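Local atomic coordinates of 4'-phospho-dehydrooxetanocin synthase (Bacillus megaterium, PDB entry 5UL3), a protein that catalyses the cobalamin- and S-adenosylmethionine-dependent oxidative ring contraction of dAMP to an oxetane aldehyde, a radical step in making the antiviral nucleoside oxetanocin A. Residues Lys410-His421 with Ile505-Asp515. Numbering follows the deposited sequence.
Sequences KEWNVERLKMWH and IGDMTYEELYD
Tyr510 lies against the helix 410-421 between Val414, Lys418 and His421, and its atoms meet them in turn. Tyr510 CB touches Val414 CG1 at 3.8 Å. The ring beyond it takes Lys418 CB over its centre, a CH-pi contact 3.8 Å from the centroid of the Tyr510 ring, while Lys418 CG rides above CE2. CE1 faces His421 CB and ND1. At the tip, Tyr510 OH meets His421 ND1 at 2.6 Å, close to the imidazole plane and nearly straight; either atom could be the donor. The rings of Tyr510 and His421, inclined by 63°, thus meet obliquely. Ile505 CD1 covers one face of the imidazole, 3.5 Å from the centroid of the His421 ring, which is thus held both at its edge and from above.

One turn on, Tyr514 is a knob among Lys410, Asn413, Val414 and Leu417. Its CG stands anti to the backbone N (chi1 -177°), which sends the ring obliquely back toward the N-terminal end of helix 410-421, until Tyr514 OH is 3.2 Å from Asn413 CB. The Asn413 amide itself is bound by Glu405 N and Thr409 O. Leu417 CD2 closes the centre against Leu513 CD2 at 3.9 Å. At the far end, the extended Lys410 places NZ 2.8 Å from both OD1 and OD2 of Asp515 in the conformer given, each oxygen offering its syn lone pair; Asp515 has a second conformer, so this grip may not be permanent. Glu511 OE2 adds a weak bond.

The axes of helices 410-421 and 510-515 cross at 102°, joining a helix that follows a strand of the partial radical SAM barrel to helix 510-519. An apolar middle is flanked by an ion pair and a tyrosine-histidine bond, polar links at both ends, which would be expected to favour one register.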
ATOM      1  N   LYS A 410      26.617 -18.556   4.661  1.00 30.35           N
ATOM      2  CA  LYS A 410      26.627 -18.548   3.205  1.00 38.26           C
ATOM      3  C   LYS A 410      25.487 -19.395   2.653  1.00 40.07           C
ATOM      4  O   LYS A 410      24.823 -19.002   1.686  1.00 34.54           O
ATOM      5  CB  LYS A 410      27.977 -19.034   2.683  1.00 39.98           C
ATOM      6  CG  LYS A 410      28.029 -19.142   1.171  1.00 41.00           C
ATOM      7  CD  LYS A 410      29.456 -19.227   0.655  1.00 47.61           C
ATOM      8  CE  LYS A 410      29.484 -19.659  -0.799  1.00 51.47           C
ATOM      9  NZ  LYS A 410      30.878 -19.789  -1.314  1.00 52.59           N
ATOM     10  N   GLU A 411      25.217 -20.538   3.284  0.50 34.60           N
ATOM     11  CA  GLU A 411      24.154 -21.415   2.808  0.50 34.82           C
ATOM     12  C   GLU A 411      22.792 -20.725   2.857  0.50 36.33           C
ATOM     13  O   GLU A 411      21.975 -20.885   1.942  0.50 33.26           O
ATOM     14  CB  GLU A 411      24.148 -22.706   3.627  0.50 39.58           C
ATOM     15  CG  GLU A 411      25.318 -23.653   3.320  0.50 44.28           C
ATOM     16  CD  GLU A 411      26.687 -23.095   3.705  0.50 46.23           C
ATOM     17  OE1 GLU A 411      26.775 -22.295   4.669  0.50 36.56           O
ATOM     18  OE2 GLU A 411      27.680 -23.460   3.033  0.50 46.38           O
ATOM     19  N   TRP A 412      22.530 -19.948   3.915  1.00 29.55           N
ATOM     20  CA  TRP A 412      21.274 -19.203   4.003  1.00 31.68           C
ATOM     21  C   TRP A 412      21.173 -18.171   2.881  1.00 32.24           C
ATOM     22  O   TRP A 412      20.105 -17.998   2.273  1.00 30.98           O
ATOM     23  CB  TRP A 412      21.174 -18.514   5.365  1.00 32.95           C
ATOM     24  CG  TRP A 412      19.927 -17.687   5.604  1.00 31.23           C
ATOM     25  CD1 TRP A 412      18.806 -18.084   6.273  1.00 35.16           C
ATOM     26  CD2 TRP A 412      19.675 -16.341   5.165  1.00 31.41           C
ATOM     27  NE1 TRP A 412      17.884 -17.070   6.298  1.00 36.87           N
ATOM     28  CE2 TRP A 412      18.383 -15.993   5.612  1.00 29.42           C
ATOM     29  CE3 TRP A 412      20.416 -15.396   4.436  1.00 29.68           C
ATOM     30  CZ2 TRP A 412      17.825 -14.742   5.381  1.00 30.14           C
ATOM     31  CZ3 TRP A 412      19.850 -14.145   4.200  1.00 32.26           C
ATOM     32  CH2 TRP A 412      18.564 -13.834   4.672  1.00 32.23           C
ATOM     33  N   ASN A 413      22.280 -17.480   2.592  1.00 28.61           N
ATOM     34  CA  ASN A 413      22.272 -16.453   1.554  1.00 29.72           C
ATOM     35  C   ASN A 413      22.137 -17.062   0.165  1.00 31.40           C
ATOM     36  O   ASN A 413      21.467 -16.491  -0.705  1.00 26.99           O
ATOM     37  CB  ASN A 413      23.542 -15.602   1.638  1.00 28.45           C
ATOM     38  CG  ASN A 413      23.491 -14.578   2.763  1.00 30.69           C
ATOM     39  OD1 ASN A 413      22.877 -13.531   2.624  1.00 26.38           O
ATOM     40  ND2 ASN A 413      24.149 -14.874   3.880  1.00 27.32           N
ATOM     41  N   VAL A 414      22.762 -18.218  -0.063  1.00 30.85           N
ATOM     42  CA  VAL A 414      22.618 -18.884  -1.353  1.00 30.70           C
ATOM     43  C   VAL A 414      21.187 -19.383  -1.549  1.00 34.30           C
ATOM     44  O   VAL A 414      20.636 -19.293  -2.655  1.00 27.96           O
ATOM     45  CB  VAL A 414      23.656 -20.014  -1.500  1.00 28.61           C
ATOM     46  CG1 VAL A 414      23.408 -20.791  -2.792  1.00 30.85           C
ATOM     47  CG2 VAL A 414      25.069 -19.417  -1.515  1.00 30.37           C
ATOM     48  N   GLU A 415      20.562 -19.905  -0.493  0.50 29.85           N
ATOM     49  CA  GLU A 415      19.158 -20.295  -0.597  0.50 33.85           C
ATOM     50  C   GLU A 415      18.260 -19.075  -0.777  0.50 31.39           C
ATOM     51  O   GLU A 415      17.226 -19.158  -1.450  0.50 29.73           O
ATOM     52  CB  GLU A 415      18.745 -21.106   0.639  0.50 33.44           C
ATOM     53  CG  GLU A 415      17.341 -21.720   0.573  0.50 37.72           C
ATOM     54  CD  GLU A 415      17.211 -22.812  -0.485  0.50 38.09           C
ATOM     55  OE1 GLU A 415      16.157 -22.870  -1.152  0.50 42.73           O
ATOM     56  OE2 GLU A 415      18.158 -23.610  -0.651  0.50 39.93           O
ATOM     57  N   ARG A 416      18.649 -17.933  -0.204  1.00 26.18           N
ATOM     58  CA  ARG A 416      17.905 -16.701  -0.414  1.00 28.71           C
ATOM     59  C   ARG A 416      17.983 -16.259  -1.873  1.00 28.40           C
ATOM     60  O   ARG A 416      16.974 -15.839  -2.456  1.00 25.39           O
ATOM     61  CB  ARG A 416      18.447 -15.623   0.523  1.00 33.06           C
ATOM     62  CG  ARG A 416      17.527 -14.458   0.765  1.00 36.73           C
ATOM     63  CD  ARG A 416      16.062 -14.902   0.836  1.00 32.87           C
ATOM     64  NE  ARG A 416      15.707 -15.581   2.078  1.00 34.17           N
ATOM     65  CZ  ARG A 416      15.202 -14.969   3.148  1.00 28.96           C
ATOM     66  NH1 ARG A 416      15.014 -13.659   3.147  1.00 27.45           N
ATOM     67  NH2 ARG A 416      14.884 -15.665   4.223  1.00 29.29           N
ATOM     68  N   LEU A 417      19.171 -16.360  -2.486  1.00 25.42           N
ATOM     69  CA  LEU A 417      19.303 -16.019  -3.903  1.00 26.59           C
ATOM     70  C   LEU A 417      18.443 -16.935  -4.768  1.00 29.05           C
ATOM     71  O   LEU A 417      17.782 -16.473  -5.708  1.00 27.41           O
ATOM     72  CB  LEU A 417      20.771 -16.093  -4.327  1.00 28.47           C
ATOM     73  CG  LEU A 417      21.032 -15.770  -5.796  1.00 26.55           C
ATOM     74  CD1 LEU A 417      20.661 -14.324  -6.089  1.00 30.51           C
ATOM     75  CD2 LEU A 417      22.501 -16.040  -6.122  1.00 30.82           C
ATOM     76  N   LYS A 418      18.419 -18.234  -4.450  1.00 26.28           N
ATOM     77  CA  LYS A 418      17.524 -19.143  -5.166  1.00 28.95           C
ATOM     78  C   LYS A 418      16.067 -18.697  -5.054  1.00 29.78           C
ATOM     79  O   LYS A 418      15.328 -18.699  -6.047  1.00 25.77           O
ATOM     80  CB  LYS A 418      17.683 -20.570  -4.638  1.00 25.55           C
ATOM     81  CG  LYS A 418      16.657 -21.535  -5.222  1.00 30.31           C
ATOM     82  CD  LYS A 418      16.897 -22.988  -4.756  1.00 35.98           C
ATOM     83  CE  LYS A 418      15.852 -23.923  -5.373  1.00 42.01           C
ATOM     84  NZ  LYS A 418      15.809 -25.272  -4.713  1.00 46.81           N
ATOM     85  N   MET A 419      15.637 -18.306  -3.855  1.00 27.70           N
ATOM     86  CA  MET A 419      14.263 -17.844  -3.667  1.00 29.13           C
ATOM     87  C   MET A 419      13.975 -16.613  -4.519  1.00 26.72           C
ATOM     88  O   MET A 419      12.931 -16.526  -5.183  1.00 26.56           O
ATOM     89  CB  MET A 419      14.008 -17.536  -2.183  1.00 28.91           C
ATOM     90  CG  MET A 419      12.554 -17.140  -1.859  1.00 27.58           C
ATOM     91  SD  MET A 419      12.507 -15.994  -0.455  1.00 27.46           S
ATOM     92  CE  MET A 419      13.210 -14.554  -1.239  1.00 28.68           C
ATOM     93  N   TRP A 420      14.888 -15.639  -4.505  1.00 25.10           N
ATOM     94  CA  TRP A 420      14.684 -14.453  -5.329  1.00 25.43           C
ATOM     95  C   TRP A 420      14.643 -14.805  -6.813  1.00 26.86           C
ATOM     96  O   TRP A 420      13.894 -14.186  -7.583  1.00 24.83           O
ATOM     97  CB  TRP A 420      15.781 -13.429  -5.031  1.00 22.34           C
ATOM     98  CG  TRP A 420      15.476 -12.604  -3.819  1.00 26.77           C
ATOM     99  CD1 TRP A 420      15.903 -12.828  -2.520  1.00 30.05           C
ATOM    100  CD2 TRP A 420      14.646 -11.438  -3.773  1.00 25.46           C
ATOM    101  NE1 TRP A 420      15.392 -11.857  -1.686  1.00 24.98           N
ATOM    102  CE2 TRP A 420      14.621 -10.993  -2.429  1.00 26.75           C
ATOM    103  CE3 TRP A 420      13.922 -10.718  -4.739  1.00 25.74           C
ATOM    104  CZ2 TRP A 420      13.906  -9.860  -2.033  1.00 25.28           C
ATOM    105  CZ3 TRP A 420      13.209  -9.599  -4.337  1.00 25.58           C
ATOM    106  CH2 TRP A 420      13.209  -9.180  -2.994  1.00 25.96           C
ATOM    107  N   HIS A 421      15.430 -15.797  -7.232  1.00 24.63           N
ATOM    108  CA  HIS A 421      15.365 -16.238  -8.623  1.00 28.79           C
ATOM    109  C   HIS A 421      13.988 -16.793  -8.944  1.00 28.38           C
ATOM    110  O   HIS A 421      13.414 -16.472  -9.991  1.00 26.87           O
ATOM    111  CB  HIS A 421      16.443 -17.283  -8.909  1.00 29.82           C
ATOM    112  CG  HIS A 421      16.485 -17.729 -10.341  1.00 30.33           C
ATOM    113  ND1 HIS A 421      16.601 -19.055 -10.702  1.00 35.23           N
ATOM    114  CD2 HIS A 421      16.434 -17.027 -11.498  1.00 37.77           C
ATOM    115  CE1 HIS A 421      16.611 -19.151 -12.019  1.00 34.29           C
ATOM    116  NE2 HIS A 421      16.518 -17.936 -12.528  1.00 32.42           N
ATOM    117  N   ILE A 505      22.011 -16.922 -16.269  1.00 47.32           N
ATOM    118  CA  ILE A 505      22.529 -17.915 -15.330  1.00 51.51           C
ATOM    119  C   ILE A 505      23.202 -19.055 -16.081  1.00 66.22           C
ATOM    120  O   ILE A 505      24.327 -19.456 -15.762  1.00 69.74           O
ATOM    121  CB  ILE A 505      21.401 -18.438 -14.426  1.00 59.27           C
ATOM    122  CG1 ILE A 505      20.931 -17.338 -13.473  1.00 51.14           C
ATOM    123  CG2 ILE A 505      21.855 -19.693 -13.692  1.00 61.68           C
ATOM    124  CD1 ILE A 505      19.786 -17.754 -12.584  1.00 52.52           C
ATOM    125  N   GLY A 506      22.521 -19.595 -17.087  1.00 65.22           N
ATOM    126  CA  GLY A 506      23.083 -20.676 -17.870  1.00 70.34           C
ATOM    127  C   GLY A 506      23.337 -21.917 -17.045  1.00 54.38           C
ATOM    128  O   GLY A 506      22.398 -22.532 -16.529  1.00 61.40           O
ATOM    129  N   ASP A 507      24.603 -22.296 -16.900  1.00 59.97           N
ATOM    130  CA  ASP A 507      24.942 -23.487 -16.139  1.00 66.47           C
ATOM    131  C   ASP A 507      25.647 -23.164 -14.833  1.00 72.42           C
ATOM    132  O   ASP A 507      26.171 -24.074 -14.181  1.00 70.76           O
ATOM    133  CB  ASP A 507      25.779 -24.437 -16.994  1.00 74.15           C
ATOM    134  CG  ASP A 507      24.929 -25.226 -17.971  1.00 78.28           C
ATOM    135  OD1 ASP A 507      24.290 -26.212 -17.545  1.00 88.93           O
ATOM    136  OD2 ASP A 507      24.864 -24.835 -19.155  1.00 83.86           O
ATOM    137  N   MET A 508      25.657 -21.896 -14.427  1.00 60.73           N
ATOM    138  CA  MET A 508      26.133 -21.548 -13.098  1.00 54.91           C
ATOM    139  C   MET A 508      25.212 -22.129 -12.035  1.00 49.28           C
ATOM    140  O   MET A 508      23.993 -22.214 -12.217  1.00 47.18           O
ATOM    141  CB  MET A 508      26.201 -20.034 -12.929  1.00 49.28           C
ATOM    142  CG  MET A 508      26.919 -19.305 -14.034  1.00 60.80           C
ATOM    143  SD  MET A 508      26.911 -17.540 -13.693  1.00 63.82           S
ATOM    144  CE  MET A 508      27.981 -17.537 -12.280  1.00 41.16           C
ATOM    145  N   THR A 509      25.803 -22.544 -10.925  1.00 45.98           N
ATOM    146  CA  THR A 509      25.004 -22.839  -9.754  1.00 45.84           C
ATOM    147  C   THR A 509      24.689 -21.541  -9.015  1.00 38.96           C
ATOM    148  O   THR A 509      25.306 -20.496  -9.250  1.00 38.27           O
ATOM    149  CB  THR A 509      25.744 -23.796  -8.825  1.00 47.37           C
ATOM    150  OG1 THR A 509      26.902 -23.129  -8.317  1.00 40.57           O
ATOM    151  CG2 THR A 509      26.171 -25.069  -9.574  1.00 43.34           C
ATOM    152  N   TYR A 510      23.718 -21.614  -8.103  1.00 39.62           N
ATOM    153  CA  TYR A 510      23.410 -20.443  -7.291  1.00 38.85           C
ATOM    154  C   TYR A 510      24.632 -19.984  -6.505  1.00 40.88           C
ATOM    155  O   TYR A 510      24.914 -18.782  -6.424  1.00 34.29           O
ATOM    156  CB  TYR A 510      22.235 -20.743  -6.361  1.00 34.27           C
ATOM    157  CG  TYR A 510      20.917 -20.841  -7.094  1.00 32.07           C
ATOM    158  CD1 TYR A 510      20.432 -19.761  -7.817  1.00 36.30           C
ATOM    159  CD2 TYR A 510      20.162 -22.011  -7.072  1.00 37.00           C
ATOM    160  CE1 TYR A 510      19.233 -19.837  -8.504  1.00 34.40           C
ATOM    161  CE2 TYR A 510      18.959 -22.101  -7.757  1.00 40.61           C
ATOM    162  CZ  TYR A 510      18.499 -21.006  -8.468  1.00 36.23           C
ATOM    163  OH  TYR A 510      17.308 -21.065  -9.148  1.00 36.79           O
ATOM    164  N   GLU A 511      25.396 -20.935  -5.956  1.00 38.22           N
ATOM    165  CA  GLU A 511      26.584 -20.576  -5.189  1.00 35.00           C
ATOM    166  C   GLU A 511      27.629 -19.890  -6.059  1.00 36.67           C
ATOM    167  O   GLU A 511      28.300 -18.953  -5.609  1.00 38.21           O
ATOM    168  CB  GLU A 511      27.169 -21.827  -4.519  1.00 40.57           C
ATOM    169  CG  GLU A 511      28.442 -21.560  -3.723  1.00 49.88           C
ATOM    170  CD  GLU A 511      28.865 -22.754  -2.878  1.00 64.12           C
ATOM    171  OE1 GLU A 511      28.268 -23.840  -3.036  1.00 68.02           O
ATOM    172  OE2 GLU A 511      29.788 -22.600  -2.050  1.00 68.71           O
ATOM    173  N   GLU A 512      27.793 -20.341  -7.305  1.00 35.72           N
ATOM    174  CA  GLU A 512      28.760 -19.693  -8.184  1.00 40.30           C
ATOM    175  C   GLU A 512      28.327 -18.268  -8.510  1.00 42.54           C
ATOM    176  O   GLU A 512      29.145 -17.339  -8.490  1.00 38.87           O
ATOM    177  CB  GLU A 512      28.940 -20.505  -9.470  1.00 46.77           C
ATOM    178  CG  GLU A 512      29.591 -21.874  -9.272  1.00 59.88           C
ATOM    179  CD  GLU A 512      29.671 -22.694 -10.562  1.00 66.28           C
ATOM    180  OE1 GLU A 512      28.851 -22.471 -11.479  1.00 49.95           O
ATOM    181  OE2 GLU A 512      30.563 -23.564 -10.658  1.00 70.13           O
ATOM    182  N   LEU A 513      27.038 -18.085  -8.814  1.00 37.98           N
ATOM    183  CA  LEU A 513      26.520 -16.749  -9.075  1.00 37.33           C
ATOM    184  C   LEU A 513      26.697 -15.856  -7.858  1.00 31.91           C
ATOM    185  O   LEU A 513      27.155 -14.713  -7.971  1.00 35.58           O
ATOM    186  CB  LEU A 513      25.045 -16.836  -9.468  1.00 36.79           C
ATOM    187  CG  LEU A 513      24.358 -15.486  -9.664  1.00 36.08           C
ATOM    188  CD1 LEU A 513      25.039 -14.715 -10.781  1.00 37.12           C
ATOM    189  CD2 LEU A 513      22.869 -15.694  -9.960  1.00 38.44           C
ATOM    190  N   TYR A 514      26.320 -16.366  -6.682  1.00 32.01           N
ATOM    191  CA  TYR A 514      26.484 -15.621  -5.436  1.00 32.69           C
ATOM    192  C   TYR A 514      27.935 -15.214  -5.214  1.00 35.05           C
ATOM    193  O   TYR A 514      28.225 -14.047  -4.934  1.00 34.27           O
ATOM    194  CB  TYR A 514      25.982 -16.463  -4.263  1.00 30.13           C
ATOM    195  CG  TYR A 514      26.029 -15.780  -2.920  1.00 32.17           C
ATOM    196  CD1 TYR A 514      25.031 -14.888  -2.537  1.00 30.12           C
ATOM    197  CD2 TYR A 514      27.045 -16.057  -2.010  1.00 34.88           C
ATOM    198  CE1 TYR A 514      25.060 -14.268  -1.300  1.00 27.46           C
ATOM    199  CE2 TYR A 514      27.078 -15.444  -0.768  1.00 34.17           C
ATOM    200  CZ  TYR A 514      26.096 -14.550  -0.418  1.00 27.38           C
ATOM    201  OH  TYR A 514      26.138 -13.953   0.813  1.00 32.18           O
ATOM    202  N   ASP A 515      28.862 -16.169  -5.327  0.50 36.54           N
ATOM    203  CA  ASP A 515      30.267 -15.863  -5.060  0.50 39.18           C
ATOM    204  C   ASP A 515      30.802 -14.823  -6.035  0.50 39.04           C
ATOM    205  O   ASP A 515      31.553 -13.921  -5.643  0.50 40.74           O
ATOM    206  CB  ASP A 515      31.104 -17.143  -5.121  0.50 39.56           C
ATOM    207  CG  ASP A 515      30.927 -18.015  -3.896  0.50 41.72           C
ATOM    208  OD1 ASP A 515      30.590 -17.473  -2.822  0.50 39.42           O
ATOM    209  OD2 ASP A 515      31.136 -19.242  -4.006  0.50 45.47           O
TER